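Local coordinates for protein xylulose kinase (Escherichia coli, PDB 2ITM) that phosphorylates D-xylulose with ATP to give D-xylulose 5-phosphate, working as a homodimeric sugar kinase of the FGGY family, at residues 299-304 with 311-316; 361-366 with 399-404; 372-377 with 407-412. All coordinates share one frame; numbering follows the deposited sequence.

Contact 1. Residues 299-304 with 311-316; sequences DWAAKL and PALIAA
L313 meets A301 and A302 where two short helices, 294-304 and 310-316, turn against each other within the C-terminal domain of this FGGY kinase, a worked example of how a single branched side chain can join two helices when its partners are alanines. Along 311-316, L313 is the residue that touches 299-304. Its CG lies anti to the backbone N (chi1 163°), which carries the fork across to the neighbouring helix, and both methyls come down on the small side chain of A301: CD1 is 4.0 Å from A301 CB and CD2 is 4.1 Å from the same atom. CD1 also rests 3.9 Å from A301 O, an apolar methyl beside a carbonyl that is also hydrogen-bonded to T305 OG1. The root of the leucine serves as well, since L313 CB lies 4.4 Å from A302 CB. Because alanine offers only a methyl at these two positions, the backbones come close, with the CA atoms of A302 and L313 5.5 Å apart. From I314 onward the helix turns to other partners: I314 packs on L366 and S399, and A316 on N359. Beside the pair, W300 packs on T353 and its ring meets that of H354, both of the second subunit. Within the chain, the long helix 358-381 lies against both short helices.

Contact 2. Residues 361-366 with 399-404; sequences LARAVL and SEYWRQ
L366 and W402 form the centre of a helix-helix contact in the actin-like (ASKHA) fold of the C-terminal domain, where the long helix 358-381 meets the start of helix 400-410. The short helical segments are inclined at 51°, with axes 12.1 Å apart at closest approach, a separation bridged by long side chains. The apolar part rests on L366. Its CB lies 3.9 Å from W402 CD1, while CD2 sits over one face of the indole; the other methyl, CD1, approaches the Y401 ring obliquely, 4.3 Å from CE2. Both aromatic side chains reach across because their CG atoms stand anti to the backbone N (chi1 -168° for W402). L298 of helix 294-304 also packs on L366, and I314 of helix 310-316 on Y401. The polar part is one bond across the gap, from W402 NE1 to L366 O at 3.3 Å; the N-H points nearly straight at the oxygen, which lies at the edge of the indole in its plane, though the nitrogen stands above the carbonyl plane. A phenylalanine in place of W402 has no N-H to give, and would probably leave L366 O without this donor and cover less of the leucine. On the flank, R363 is paired through NH1 with E367 in a salt bridge, and its guanidinium plane stands 85° from the Y401 ring. The tyrosine hydroxyl is placed over the centre of one guanidinium face, with Y401 OH 3.9 Å from R363 CZ.

Contact 3. Residues 372-377 with 407-412; sequences ALADGM and ADISGQ
A374 faces I409 and S410 where helix 358-381 passes the C-terminal end of helix 400-410, a close helix-helix packing in the actin-like C-terminal domain. The tight part turns on one methyl. A374 CB is 3.9 Å from I409 CG2 and 4.0 Å from S410 CB, and residues this small allow the CA atoms of A374 and S410 to come within 5.1 Å. I409 CG2, anti to the backbone N, is the branch that reaches the alanine; Y465 and R469 of helix 459-479 also pack on this isoleucine, and R469 touches A374 too, so the third helix closes that flank. The looser part lies a turn further along, where M377 brings in its terminal methyl alone, CE standing 4.3 Å from S410 CB. Beyond it the second segment leaves its helix at G411, whose positive phi of 77° is easily adopted by a residue without a side chain, and Q412, partly exposed, makes no close contact with the first segment. S410 turns its hydroxyl to its own chain, bonding to L406 O as well as closing an ST turn, in which S410 OG accepts from Q412 N at 3.0 Å.

Overall arrangement
Helix 358-381 ties the three contacts together: it supplies the first segment of contacts 2 and 3 and packs against both helices of contact 1. Contacts 1 and 2 adjoin, their centres 9 Å apart, with L313 CD1 3.4 Å from A362 CB and A301 CB 3.6 Å from V365 CG1. Contacts 2 and 3 join the same two helices at successive levels, centres 13 Å apart, and W402 CH2 meets L373 CD1 at 3.7 Å. Contacts 1 and 3 do not touch, their nearest atoms being about 12 Å apart. All three lie away from the xylulose pocket and the presumed proton acceptor D233.

Contact 1. Residues 299-304 with 311-316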
ATOM      1  N   ASP A 299      -2.221  17.083   6.705  1.00 40.52           N
ATOM      2  CA  ASP A 299      -0.813  17.382   6.550  1.00 45.43           C
ATOM      3  C   ASP A 299      -0.097  16.267   5.815  1.00 38.18           C
ATOM      4  O   ASP A 299       0.861  16.500   5.092  1.00 38.66           O
ATOM      5  CB  ASP A 299      -0.166  17.637   7.904  1.00 43.72           C
ATOM      6  CG  ASP A 299      -0.538  18.977   8.476  1.00 58.94           C
ATOM      7  OD1 ASP A 299      -0.581  19.095   9.705  1.00 62.44           O
ATOM      8  OD2 ASP A 299      -0.813  19.969   7.780  1.00 55.97           O
ATOM      9  N   TRP A 300      -0.573  15.047   6.008  1.00 49.75           N
ATOM     10  CA  TRP A 300       0.133  13.880   5.509  1.00 52.79           C
ATOM     11  C   TRP A 300      -0.214  13.647   4.048  1.00 47.90           C
ATOM     12  O   TRP A 300       0.678  13.547   3.217  1.00 53.33           O
ATOM     13  CB  TRP A 300      -0.157  12.655   6.380  1.00 60.01           C
ATOM     14  CG  TRP A 300       0.220  11.353   5.773  1.00 63.86           C
ATOM     15  CD1 TRP A 300       1.418  10.727   5.859  1.00 76.25           C
ATOM     16  CD2 TRP A 300      -0.619  10.503   5.003  1.00 52.67           C
ATOM     17  NE1 TRP A 300       1.382   9.536   5.181  1.00 64.75           N
ATOM     18  CE2 TRP A 300       0.138   9.382   4.640  1.00 83.82           C
ATOM     19  CE3 TRP A 300      -1.950  10.576   4.572  1.00 71.89           C
ATOM     20  CZ2 TRP A 300      -0.380   8.352   3.869  1.00 89.17           C
ATOM     21  CZ3 TRP A 300      -2.458   9.556   3.805  1.00 71.50           C
ATOM     22  CH2 TRP A 300      -1.686   8.459   3.466  1.00 78.93           C
ATOM     23  N   ALA A 301      -1.503  13.603   3.736  1.00 31.85           N
ATOM     24  CA  ALA A 301      -1.954  13.710   2.361  1.00 48.51           C
ATOM     25  C   ALA A 301      -1.258  14.746   1.497  1.00 38.48           C
ATOM     26  O   ALA A 301      -1.123  14.570   0.300  1.00 44.55           O
ATOM     27  CB  ALA A 301      -3.422  14.073   2.304  1.00 28.84           C
ATOM     28  N   ALA A 302      -0.811  15.816   2.135  1.00 40.29           N
ATOM     29  CA  ALA A 302      -0.052  16.854   1.468  1.00 50.12           C
ATOM     30  C   ALA A 302       1.341  16.375   1.147  1.00 48.38           C
ATOM     31  O   ALA A 302       1.740  16.350  -0.005  1.00 56.25           O
ATOM     32  CB  ALA A 302      -0.003  18.102   2.315  1.00 46.70           C
ATOM     33  N   LYS A 303       2.085  15.983   2.164  1.00 51.68           N
ATOM     34  CA  LYS A 303       3.477  15.640   1.946  1.00 63.60           C
ATOM     35  C   LYS A 303       3.642  14.333   1.198  1.00 55.91           C
ATOM     36  O   LYS A 303       4.474  14.235   0.315  1.00 64.34           O
ATOM     37  CB  LYS A 303       4.261  15.604   3.251  1.00 80.09           C
ATOM     38  CG  LYS A 303       5.299  14.486   3.319  1.00 96.89           C
ATOM     39  CD  LYS A 303       6.418  14.692   2.302  1.00107.58           C
ATOM     40  CE  LYS A 303       7.786  14.464   2.920  1.00 68.80           C
ATOM     41  NZ  LYS A 303       7.681  13.848   4.260  1.00 66.70           N
ATOM     42  N   LEU A 304       2.862  13.334   1.570  1.00 41.09           N
ATOM     43  CA  LEU A 304       2.571  12.211   0.697  1.00 49.16           C
ATOM     44  C   LEU A 304       2.468  12.403  -0.807  1.00 59.59           C
ATOM     45  O   LEU A 304       3.054  11.650  -1.572  1.00 61.81           O
ATOM     46  CB  LEU A 304       1.209  11.621   1.037  1.00 42.89           C
ATOM     47  CG  LEU A 304       0.976  10.152   0.706  1.00 43.59           C
ATOM     48  CD1 LEU A 304       2.050   9.268   1.265  1.00 40.34           C
ATOM     49  CD2 LEU A 304      -0.360   9.729   1.227  1.00 51.42           C
ATOM     50  N   PRO A 311      -3.257  23.662   1.487  1.00 55.26           N
ATOM     51  CA  PRO A 311      -4.138  24.273   0.527  1.00 55.40           C
ATOM     52  C   PRO A 311      -3.715  24.049  -0.908  1.00 56.95           C
ATOM     53  O   PRO A 311      -4.571  24.040  -1.782  1.00 54.43           O
ATOM     54  CB  PRO A 311      -4.039  25.748   0.895  1.00 67.28           C
ATOM     55  CG  PRO A 311      -3.714  25.724   2.291  1.00 49.68           C
ATOM     56  CD  PRO A 311      -2.692  24.654   2.404  1.00 69.62           C
ATOM     57  N   ALA A 312      -2.427  23.860  -1.156  1.00 57.83           N
ATOM     58  CA  ALA A 312      -2.021  23.125  -2.342  1.00 55.49           C
ATOM     59  C   ALA A 312      -2.918  21.915  -2.448  1.00 51.43           C
ATOM     60  O   ALA A 312      -3.613  21.712  -3.429  1.00 57.59           O
ATOM     61  CB  ALA A 312      -0.592  22.724  -2.250  1.00 59.62           C
ATOM     62  N   LEU A 313      -2.898  21.111  -1.408  1.00 41.98           N
ATOM     63  CA  LEU A 313      -3.636  19.874  -1.415  1.00 43.89           C
ATOM     64  C   LEU A 313      -5.087  20.136  -1.772  1.00 42.68           C
ATOM     65  O   LEU A 313      -5.572  19.675  -2.787  1.00 49.93           O
ATOM     66  CB  LEU A 313      -3.535  19.209  -0.055  1.00 34.03           C
ATOM     67  CG  LEU A 313      -4.575  18.140   0.186  1.00 41.65           C
ATOM     68  CD1 LEU A 313      -4.150  16.879  -0.491  1.00 42.43           C
ATOM     69  CD2 LEU A 313      -4.744  17.920   1.651  1.00 40.52           C
ATOM     70  N   ILE A 314      -5.774  20.887  -0.932  1.00 53.95           N
ATOM     71  CA  ILE A 314      -7.228  21.014  -1.047  1.00 49.78           C
ATOM     72  C   ILE A 314      -7.549  21.467  -2.448  1.00 50.77           C
ATOM     73  O   ILE A 314      -8.657  21.292  -2.932  1.00 49.41           O
ATOM     74  CB  ILE A 314      -7.757  21.970   0.023  1.00 48.37           C
ATOM     75  CG1 ILE A 314      -8.705  21.269   0.979  1.00 65.31           C
ATOM     76  CG2 ILE A 314      -8.479  23.109  -0.613  1.00 59.58           C
ATOM     77  CD1 ILE A 314      -8.003  20.582   2.112  1.00 89.27           C
ATOM     78  N   ALA A 315      -6.545  22.054  -3.120  1.00 49.56           N
ATOM     79  CA  ALA A 315      -6.743  22.522  -4.480  1.00 45.65           C
ATOM     80  C   ALA A 315      -6.473  21.447  -5.510  1.00 55.21           C
ATOM     81  O   ALA A 315      -7.141  21.384  -6.531  1.00 61.14           O
ATOM     82  CB  ALA A 315      -5.894  23.735  -4.753  1.00 57.17           C
ATOM     83  N   ALA A 316      -5.485  20.604  -5.254  1.00 44.52           N
ATOM     84  CA  ALA A 316      -5.222  19.512  -6.148  1.00 46.27           C
ATOM     85  C   ALA A 316      -6.498  18.714  -6.339  1.00 43.84           C
ATOM     86  O   ALA A 316      -6.822  18.298  -7.437  1.00 39.66           O
ATOM     87  CB  ALA A 316      -4.141  18.634  -5.577  1.00 41.52           C
TER

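Contact 2. Residues 361-366 with 399-404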
ATOM      1  N   LEU A 361      -5.673  11.019  -5.787  1.00 30.08           N
ATOM      2  CA  LEU A 361      -5.221  10.554  -4.494  1.00 22.78           C
ATOM      3  C   LEU A 361      -5.639  11.516  -3.403  1.00 38.05           C
ATOM      4  O   LEU A 361      -6.103  11.116  -2.354  1.00 30.19           O
ATOM      5  CB  LEU A 361      -3.712  10.377  -4.502  1.00 28.17           C
ATOM      6  CG  LEU A 361      -3.288   8.929  -4.674  1.00 30.40           C
ATOM      7  CD1 LEU A 361      -4.223   8.216  -5.587  1.00 42.98           C
ATOM      8  CD2 LEU A 361      -1.847   8.788  -5.133  1.00 48.59           C
ATOM      9  N   ALA A 362      -5.473  12.797  -3.674  1.00 35.96           N
ATOM     10  CA  ALA A 362      -5.748  13.823  -2.695  1.00 27.13           C
ATOM     11  C   ALA A 362      -7.232  13.909  -2.408  1.00 20.67           C
ATOM     12  O   ALA A 362      -7.639  14.046  -1.275  1.00 32.98           O
ATOM     13  CB  ALA A 362      -5.224  15.153  -3.167  1.00 29.12           C
ATOM     14  N   ARG A 363      -8.033  13.833  -3.453  1.00 25.36           N
ATOM     15  CA  ARG A 363      -9.456  13.648  -3.289  1.00 38.35           C
ATOM     16  C   ARG A 363      -9.848  12.441  -2.445  1.00 27.70           C
ATOM     17  O   ARG A 363     -10.730  12.536  -1.615  1.00 26.48           O
ATOM     18  CB  ARG A 363     -10.138  13.571  -4.633  1.00 32.23           C
ATOM     19  CG  ARG A 363     -10.994  14.748  -4.906  1.00 57.58           C
ATOM     20  CD  ARG A 363     -12.438  14.557  -4.625  1.00 42.39           C
ATOM     21  NE  ARG A 363     -13.190  15.346  -5.584  1.00 80.92           N
ATOM     22  CZ  ARG A 363     -14.477  15.614  -5.506  1.00 81.49           C
ATOM     23  NH1 ARG A 363     -15.196  15.161  -4.497  1.00 81.87           N
ATOM     24  NH2 ARG A 363     -15.041  16.330  -6.444  1.00 79.63           N
ATOM     25  N   ALA A 364      -9.192  11.318  -2.683  1.00 32.29           N
ATOM     26  CA  ALA A 364      -9.478  10.094  -1.953  1.00 29.53           C
ATOM     27  C   ALA A 364      -9.279  10.244  -0.446  1.00 29.76           C
ATOM     28  O   ALA A 364     -10.121   9.852   0.337  1.00 24.98           O
ATOM     29  CB  ALA A 364      -8.668   8.967  -2.486  1.00 21.13           C
ATOM     30  N   VAL A 365      -8.165  10.840  -0.057  1.00 20.37           N
ATOM     31  CA  VAL A 365      -7.868  11.077   1.333  1.00 21.51           C
ATOM     32  C   VAL A 365      -8.919  11.913   2.046  1.00 25.97           C
ATOM     33  O   VAL A 365      -9.426  11.520   3.079  1.00 28.03           O
ATOM     34  CB  VAL A 365      -6.462  11.667   1.522  1.00 32.18           C
ATOM     35  CG1 VAL A 365      -6.138  11.780   2.976  1.00 25.61           C
ATOM     36  CG2 VAL A 365      -5.444  10.807   0.839  1.00 17.31           C
ATOM     37  N   LEU A 366      -9.261  13.054   1.472  1.00 27.39           N
ATOM     38  CA  LEU A 366     -10.263  13.924   2.057  1.00 21.11           C
ATOM     39  C   LEU A 366     -11.575  13.194   2.272  1.00 23.67           C
ATOM     40  O   LEU A 366     -12.173  13.280   3.325  1.00 23.97           O
ATOM     41  CB  LEU A 366     -10.479  15.157   1.183  1.00 38.68           C
ATOM     42  CG  LEU A 366      -9.294  16.101   0.995  1.00 31.13           C
ATOM     43  CD1 LEU A 366      -9.721  17.385   0.301  1.00 20.80           C
ATOM     44  CD2 LEU A 366      -8.650  16.391   2.315  1.00 27.99           C
ATOM     45  N   SER A 399      -9.582  24.332   6.386  1.00 43.72           N
ATOM     46  CA  SER A 399     -10.074  24.405   5.017  1.00 37.71           C
ATOM     47  C   SER A 399     -11.587  24.543   4.883  1.00 43.47           C
ATOM     48  O   SER A 399     -12.345  23.726   5.381  1.00 35.15           O
ATOM     49  CB  SER A 399      -9.569  23.226   4.198  1.00 40.69           C
ATOM     50  OG  SER A 399     -10.000  23.304   2.863  1.00 45.05           O
ATOM     51  N   GLU A 400     -12.012  25.601   4.205  1.00 36.02           N
ATOM     52  CA  GLU A 400     -13.416  25.820   3.892  1.00 35.40           C
ATOM     53  C   GLU A 400     -13.992  24.718   3.017  1.00 31.82           C
ATOM     54  O   GLU A 400     -15.077  24.224   3.256  1.00 30.15           O
ATOM     55  CB  GLU A 400     -13.574  27.164   3.193  1.00 46.01           C
ATOM     56  CG  GLU A 400     -14.972  27.488   2.719  1.00 37.01           C
ATOM     57  CD  GLU A 400     -14.998  28.729   1.848  1.00 69.76           C
ATOM     58  OE1 GLU A 400     -14.061  28.911   1.053  1.00 50.08           O
ATOM     59  OE2 GLU A 400     -15.951  29.517   1.963  1.00 43.55           O
ATOM     60  N   TYR A 401     -13.243  24.336   2.001  1.00 38.07           N
ATOM     61  CA  TYR A 401     -13.650  23.254   1.138  1.00 43.48           C
ATOM     62  C   TYR A 401     -13.950  21.992   1.927  1.00 34.48           C
ATOM     63  O   TYR A 401     -14.966  21.355   1.716  1.00 35.36           O
ATOM     64  CB  TYR A 401     -12.592  22.973   0.085  1.00 46.49           C
ATOM     65  CG  TYR A 401     -12.988  21.859  -0.842  1.00 43.47           C
ATOM     66  CD1 TYR A 401     -14.221  21.867  -1.464  1.00 54.66           C
ATOM     67  CD2 TYR A 401     -12.146  20.792  -1.075  1.00 52.14           C
ATOM     68  CE1 TYR A 401     -14.595  20.863  -2.299  1.00 69.99           C
ATOM     69  CE2 TYR A 401     -12.513  19.773  -1.909  1.00 65.53           C
ATOM     70  CZ  TYR A 401     -13.745  19.813  -2.518  1.00 65.35           C
ATOM     71  OH  TYR A 401     -14.133  18.806  -3.358  1.00 68.82           O
ATOM     72  N   TRP A 402     -13.060  21.633   2.841  1.00 39.91           N
ATOM     73  CA  TRP A 402     -13.176  20.369   3.505  1.00 39.09           C
ATOM     74  C   TRP A 402     -14.274  20.364   4.535  1.00 30.03           C
ATOM     75  O   TRP A 402     -15.007  19.418   4.668  1.00 33.99           O
ATOM     76  CB  TRP A 402     -11.861  19.940   4.130  1.00 45.54           C
ATOM     77  CG  TRP A 402     -11.895  18.516   4.578  1.00 49.37           C
ATOM     78  CD1 TRP A 402     -12.239  17.432   3.830  1.00 53.33           C
ATOM     79  CD2 TRP A 402     -11.605  18.024   5.876  1.00 59.21           C
ATOM     80  NE1 TRP A 402     -12.174  16.291   4.582  1.00 34.64           N
ATOM     81  CE2 TRP A 402     -11.787  16.626   5.847  1.00 65.51           C
ATOM     82  CE3 TRP A 402     -11.207  18.616   7.070  1.00 39.17           C
ATOM     83  CZ2 TRP A 402     -11.579  15.828   6.955  1.00 39.71           C
ATOM     84  CZ3 TRP A 402     -11.004  17.821   8.156  1.00 62.64           C
ATOM     85  CH2 TRP A 402     -11.190  16.440   8.097  1.00 48.84           C
ATOM     86  N   ARG A 403     -14.395  21.475   5.241  1.00 39.62           N
ATOM     87  CA  ARG A 403     -15.464  21.665   6.196  1.00 31.85           C
ATOM     88  C   ARG A 403     -16.818  21.429   5.552  1.00 40.45           C
ATOM     89  O   ARG A 403     -17.698  20.815   6.143  1.00 32.51           O
ATOM     90  CB  ARG A 403     -15.406  23.071   6.790  1.00 41.97           C
ATOM     91  CG  ARG A 403     -14.302  23.301   7.824  1.00 56.53           C
ATOM     92  CD  ARG A 403     -14.562  24.464   8.746  1.00 29.13           C
ATOM     93  NE  ARG A 403     -14.742  25.695   7.993  1.00 36.42           N
ATOM     94  CZ  ARG A 403     -13.760  26.461   7.552  1.00 31.30           C
ATOM     95  NH1 ARG A 403     -12.505  26.140   7.780  1.00 40.70           N
ATOM     96  NH2 ARG A 403     -14.034  27.555   6.870  1.00 43.47           N
ATOM     97  N   GLN A 404     -16.983  21.932   4.336  1.00 32.71           N
ATOM     98  CA  GLN A 404     -18.211  21.741   3.594  1.00 29.50           C
ATOM     99  C   GLN A 404     -18.398  20.313   3.135  1.00 19.01           C
ATOM    100  O   GLN A 404     -19.485  19.780   3.206  1.00 38.19           O
ATOM    101  CB  GLN A 404     -18.246  22.645   2.380  1.00 26.45           C
ATOM    102  CG  GLN A 404     -19.551  22.576   1.651  1.00 45.56           C
ATOM    103  CD  GLN A 404     -20.680  23.112   2.471  1.00 38.05           C
ATOM    104  OE1 GLN A 404     -21.734  22.499   2.557  1.00 43.54           O
ATOM    105  NE2 GLN A 404     -20.466  24.265   3.077  1.00 33.67           N
TER

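Contact 3. Residues 372-377 with 407-412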
ATOM      1  N   ALA A 372     -14.835   8.263   7.508  1.00 22.14           N
ATOM      2  CA  ALA A 372     -14.478   7.806   8.837  1.00 27.03           C
ATOM      3  C   ALA A 372     -15.057   8.681   9.953  1.00 30.66           C
ATOM      4  O   ALA A 372     -15.699   8.188  10.863  1.00 20.88           O
ATOM      5  CB  ALA A 372     -12.987   7.700   8.961  1.00 13.36           C
ATOM      6  N   LEU A 373     -14.827   9.982   9.849  1.00 22.95           N
ATOM      7  CA  LEU A 373     -15.289  10.931  10.840  1.00 17.96           C
ATOM      8  C   LEU A 373     -16.806  10.933  11.004  1.00 27.20           C
ATOM      9  O   LEU A 373     -17.310  11.021  12.103  1.00 26.19           O
ATOM     10  CB  LEU A 373     -14.779  12.334  10.524  1.00 25.04           C
ATOM     11  CG  LEU A 373     -13.269  12.569  10.617  1.00 36.41           C
ATOM     12  CD1 LEU A 373     -12.888  13.945  10.158  1.00 18.91           C
ATOM     13  CD2 LEU A 373     -12.726  12.273  11.997  1.00 34.76           C
ATOM     14  N   ALA A 374     -17.523  10.837   9.893  1.00 26.57           N
ATOM     15  CA  ALA A 374     -18.976  10.822   9.902  1.00 14.21           C
ATOM     16  C   ALA A 374     -19.538   9.580  10.581  1.00 16.27           C
ATOM     17  O   ALA A 374     -20.477   9.664  11.353  1.00 23.76           O
ATOM     18  CB  ALA A 374     -19.509  10.945   8.504  1.00 19.11           C
ATOM     19  N   ASP A 375     -18.957   8.429  10.274  1.00 22.43           N
ATOM     20  CA  ASP A 375     -19.332   7.184  10.915  1.00 13.86           C
ATOM     21  C   ASP A 375     -19.053   7.278  12.401  1.00 19.66           C
ATOM     22  O   ASP A 375     -19.818   6.791  13.219  1.00 22.32           O
ATOM     23  CB  ASP A 375     -18.549   6.014  10.321  1.00 26.02           C
ATOM     24  CG  ASP A 375     -19.163   5.475   9.044  1.00 29.37           C
ATOM     25  OD1 ASP A 375     -20.367   5.684   8.811  1.00 21.24           O
ATOM     26  OD2 ASP A 375     -18.500   4.831   8.228  1.00 21.29           O
ATOM     27  N   GLY A 376     -17.930   7.911  12.731  1.00 33.18           N
ATOM     28  CA  GLY A 376     -17.528   8.115  14.108  1.00 25.94           C
ATOM     29  C   GLY A 376     -18.557   8.895  14.897  1.00 27.22           C
ATOM     30  O   GLY A 376     -18.964   8.505  15.992  1.00 29.62           O
ATOM     31  N   MET A 377     -18.995  10.006  14.336  1.00 19.58           N
ATOM     32  CA  MET A 377     -20.057  10.778  14.956  1.00 24.90           C
ATOM     33  C   MET A 377     -21.388  10.023  15.041  1.00 26.25           C
ATOM     34  O   MET A 377     -22.037  10.071  16.079  1.00 27.25           O
ATOM     35  CB  MET A 377     -20.217  12.130  14.260  1.00 20.03           C
ATOM     36  CG  MET A 377     -19.007  13.038  14.426  1.00 30.11           C
ATOM     37  SD  MET A 377     -19.289  14.746  13.987  1.00 32.56           S
ATOM     38  CE  MET A 377     -19.363  14.626  12.228  1.00 24.65           C
ATOM     39  N   ALA A 407     -19.624  18.478   5.914  1.00 19.11           N
ATOM     40  CA  ALA A 407     -21.029  18.717   6.108  1.00 32.33           C
ATOM     41  C   ALA A 407     -21.895  17.965   5.104  1.00 26.72           C
ATOM     42  O   ALA A 407     -22.937  17.437   5.447  1.00 33.40           O
ATOM     43  CB  ALA A 407     -21.300  20.189   6.052  1.00 29.10           C
ATOM     44  N   ASP A 408     -21.435  17.916   3.864  1.00 38.08           N
ATOM     45  CA  ASP A 408     -22.148  17.246   2.794  1.00 21.86           C
ATOM     46  C   ASP A 408     -22.228  15.761   3.047  1.00 31.24           C
ATOM     47  O   ASP A 408     -23.275  15.149   2.925  1.00 30.32           O
ATOM     48  CB  ASP A 408     -21.446  17.512   1.469  1.00 29.99           C
ATOM     49  CG  ASP A 408     -21.521  18.971   1.032  1.00 31.81           C
ATOM     50  OD1 ASP A 408     -22.389  19.710   1.521  1.00 23.47           O
ATOM     51  OD2 ASP A 408     -20.751  19.437   0.182  1.00 24.59           O
ATOM     52  N   ILE A 409     -21.088  15.193   3.412  1.00 32.74           N
ATOM     53  CA  ILE A 409     -20.954  13.793   3.770  1.00 21.78           C
ATOM     54  C   ILE A 409     -21.792  13.418   4.974  1.00 27.43           C
ATOM     55  O   ILE A 409     -22.484  12.423   4.955  1.00 32.11           O
ATOM     56  CB  ILE A 409     -19.477  13.457   4.031  1.00 18.99           C
ATOM     57  CG1 ILE A 409     -18.722  13.342   2.720  1.00 29.33           C
ATOM     58  CG2 ILE A 409     -19.349  12.184   4.806  1.00 27.13           C
ATOM     59  CD1 ILE A 409     -17.300  13.037   2.884  1.00 23.71           C
ATOM     60  N   SER A 410     -21.717  14.218   6.023  1.00 25.31           N
ATOM     61  CA  SER A 410     -22.231  13.829   7.319  1.00 20.11           C
ATOM     62  C   SER A 410     -23.702  14.133   7.521  1.00 27.55           C
ATOM     63  O   SER A 410     -24.348  13.525   8.356  1.00 31.23           O
ATOM     64  CB  SER A 410     -21.416  14.466   8.433  1.00 35.87           C
ATOM     65  OG  SER A 410     -21.775  15.804   8.632  1.00 32.44           O
ATOM     66  N   GLY A 411     -24.222  15.095   6.782  1.00 21.44           N
ATOM     67  CA  GLY A 411     -25.581  15.543   6.994  1.00 30.11           C
ATOM     68  C   GLY A 411     -25.703  16.438   8.203  1.00 29.10           C
ATOM     69  O   GLY A 411     -26.781  16.691   8.695  1.00 34.34           O
ATOM     70  N   GLN A 412     -24.561  16.908   8.678  1.00 38.22           N
ATOM     71  CA  GLN A 412     -24.475  17.637   9.923  1.00 28.87           C
ATOM     72  C   GLN A 412     -24.086  19.076   9.675  1.00 32.95           C
ATOM     73  O   GLN A 412     -23.184  19.353   8.909  1.00 30.06           O
ATOM     74  CB  GLN A 412     -23.438  16.982  10.814  1.00 35.28           C
ATOM     75  CG  GLN A 412     -23.731  17.080  12.263  1.00 40.73           C
ATOM     76  CD  GLN A 412     -24.871  16.200  12.678  1.00 54.61           C
ATOM     77  OE1 GLN A 412     -25.041  15.112  12.148  1.00 51.63           O
ATOM     78  NE2 GLN A 412     -25.661  16.680  13.644  1.00 60.26           N
TER